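Local coordinates for protein xyloglucan-specific endo-beta-1,4-glucanase BoGH9A (Bacteroides ovatus, PDB 6DHT) that cleaves the beta-1,4-glucan backbone of xyloglucan by endohydrolysis, releasing xyloglucan oligosaccharides at the surface of a gut bacterium, at residues K164-A169 / D216-N221. Sequence-based numbering, arbitrary orientation.
Sequences KGWYDA and DEMQFN. With CA (calcium ion), chain D.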
# COMPACT_ATOMS: atom_id res chain seq x y z
N LYS A 164 7.15 -15.11 -12.99
CA LYS A 164 6.01 -14.68 -12.17
C LYS A 164 6.39 -13.42 -11.41
O LYS A 164 7.35 -12.74 -11.73
CB LYS A 164 5.50 -15.81 -11.25
CG LYS A 164 5.05 -17.04 -12.03
CD LYS A 164 4.72 -18.20 -11.12
CE LYS A 164 3.45 -17.95 -10.35
NZ LYS A 164 3.09 -19.17 -9.61
N GLY A 165 5.62 -13.10 -10.38
CA GLY A 165 5.79 -11.81 -9.72
C GLY A 165 5.12 -10.66 -10.44
O GLY A 165 4.69 -10.78 -11.59
N TRP A 166 5.02 -9.54 -9.74
CA TRP A 166 4.38 -8.35 -10.28
C TRP A 166 5.37 -7.35 -10.88
O TRP A 166 6.46 -7.18 -10.37
CB TRP A 166 3.63 -7.58 -9.18
CG TRP A 166 2.67 -8.38 -8.36
CD1 TRP A 166 1.59 -9.09 -8.80
CD2 TRP A 166 2.68 -8.50 -6.93
NE1 TRP A 166 0.94 -9.66 -7.73
CE2 TRP A 166 1.58 -9.31 -6.57
CE3 TRP A 166 3.50 -8.00 -5.93
CZ2 TRP A 166 1.29 -9.62 -5.25
CZ3 TRP A 166 3.20 -8.29 -4.61
CH2 TRP A 166 2.11 -9.09 -4.29
N TYR A 167 4.94 -6.62 -11.90
CA TYR A 167 5.60 -5.38 -12.24
C TYR A 167 5.52 -4.46 -11.01
O TYR A 167 4.48 -4.36 -10.36
CB TYR A 167 4.92 -4.69 -13.40
CG TYR A 167 4.91 -5.43 -14.70
CD1 TYR A 167 6.08 -5.93 -15.25
CD2 TYR A 167 3.71 -5.62 -15.40
CE1 TYR A 167 6.06 -6.59 -16.46
CE2 TYR A 167 3.69 -6.30 -16.60
CZ TYR A 167 4.87 -6.77 -17.12
OH TYR A 167 4.86 -7.46 -18.32
N ASP A 168 6.61 -3.77 -10.69
CA ASP A 168 6.65 -2.95 -9.49
C ASP A 168 5.68 -1.78 -9.50
O ASP A 168 5.12 -1.42 -8.45
CB ASP A 168 8.05 -2.38 -9.30
CG ASP A 168 8.29 -1.88 -7.90
OD1 ASP A 168 8.07 -2.65 -6.94
OD2 ASP A 168 8.75 -0.74 -7.76
N ALA A 169 5.52 -1.11 -10.64
CA ALA A 169 4.97 0.23 -10.60
C ALA A 169 4.66 0.69 -12.01
O ALA A 169 4.10 -0.07 -12.81
CB ALA A 169 5.99 1.15 -9.93
N ASP A 216 -3.86 -15.90 -2.48
CA ASP A 216 -3.53 -16.29 -3.86
C ASP A 216 -2.70 -15.23 -4.56
O ASP A 216 -1.69 -15.52 -5.24
CB ASP A 216 -4.76 -16.55 -4.71
CG ASP A 216 -5.57 -17.76 -4.25
OD1 ASP A 216 -4.99 -18.86 -4.07
OD2 ASP A 216 -6.78 -17.58 -4.09
N GLU A 217 -3.12 -13.99 -4.42
CA GLU A 217 -2.41 -12.91 -5.08
C GLU A 217 -0.99 -12.77 -4.54
O GLU A 217 -0.03 -12.67 -5.32
CB GLU A 217 -3.16 -11.58 -4.97
CG GLU A 217 -2.60 -10.50 -5.91
CD GLU A 217 -2.69 -10.91 -7.37
OE1 GLU A 217 -3.80 -11.28 -7.82
OE2 GLU A 217 -1.63 -10.93 -8.07
N MET A 218 -0.84 -12.78 -3.22
CA MET A 218 0.48 -12.69 -2.65
C MET A 218 1.35 -13.81 -3.18
O MET A 218 2.51 -13.59 -3.48
CB MET A 218 0.46 -12.73 -1.11
CG MET A 218 -0.45 -11.71 -0.41
SD MET A 218 -0.09 -9.98 -0.76
CE MET A 218 -1.31 -9.64 -2.02
N GLN A 219 0.79 -15.02 -3.25
CA GLN A 219 1.60 -16.17 -3.64
C GLN A 219 2.15 -16.02 -5.04
O GLN A 219 3.24 -16.52 -5.34
CB GLN A 219 0.79 -17.46 -3.53
CG GLN A 219 1.56 -18.62 -2.88
CD GLN A 219 2.63 -19.27 -3.77
OE1 GLN A 219 2.41 -19.54 -4.96
NE2 GLN A 219 3.80 -19.50 -3.19
N PHE A 220 1.42 -15.31 -5.90
CA PHE A 220 1.90 -15.11 -7.26
C PHE A 220 3.26 -14.43 -7.26
O PHE A 220 4.12 -14.72 -8.11
CB PHE A 220 0.93 -14.30 -8.11
CG PHE A 220 1.24 -14.41 -9.57
CD1 PHE A 220 0.77 -15.48 -10.30
CD2 PHE A 220 2.08 -13.49 -10.18
CE1 PHE A 220 1.08 -15.60 -11.66
CE2 PHE A 220 2.39 -13.61 -11.54
CZ PHE A 220 1.90 -14.69 -12.26
N ASN A 221 3.45 -13.51 -6.33
CA ASN A 221 4.73 -12.85 -6.18
C ASN A 221 5.68 -13.65 -5.27
O ASN A 221 6.87 -13.70 -5.55
CB ASN A 221 4.58 -11.40 -5.69
CG ASN A 221 5.85 -10.59 -5.90
OD1 ASN A 221 6.09 -10.13 -7.01
ND2 ASN A 221 6.67 -10.43 -4.87
CA CA D . -8.99 -18.15 -3.86
O HOH W 1 1.31 -18.54 -7.35
O HOH W 2 6.93 -7.52 -7.77
O HOH W 3 -11.22 -18.83 -3.44
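In the catalytic domain of this family 9 glycoside hydrolase, the loop that leads on to the predicted nucleophile Asp171 is tied to helix 213-226 through Trp166, whose indole lies against Asn221 and reaches Glu217. Asn221 CB sits over one face of the six-membered ring, 3.4 Å from its centroid, and the amide plane runs nearly parallel to the indole, 12° away. Chi1 of -164° sets Asn221 CG anti to the backbone N and over Trp166 CE3; Asn221 OD1 accepts a bond from Trp166 N, 3.0 Å away and in the carbonyl plane, and a water near OD1 also lies close to Trp166 O. At the indole edge, Trp166 NE1 donates an almost straight bond (165°) to the anti lone pair of Glu217 OE2, 2.9 Å away, while Glu217 OE1 forms a salt bridge with Arg119. An alanine in place of Trp166 would probably leave Glu217 OE2 without this donor and open a gap beside Asn221 CB and Met218 CE. The alpha-helical barrel of the family supplies helix 213-226, whose Asp216 OD2 binds calcium at 2.3 Å together with Glu206, Asn209, Thr211 and Asp213. One helical turn farther on, Phe220 O accepts a bent bond from Gly165 N at 3.2 Å, the donor standing above the carbonyl plane. Lys164 CE lies over the Phe220 ring, 3.9 Å from its centroid, and NZ pairs with Asp223 and, through a water, with Gln219 OE1.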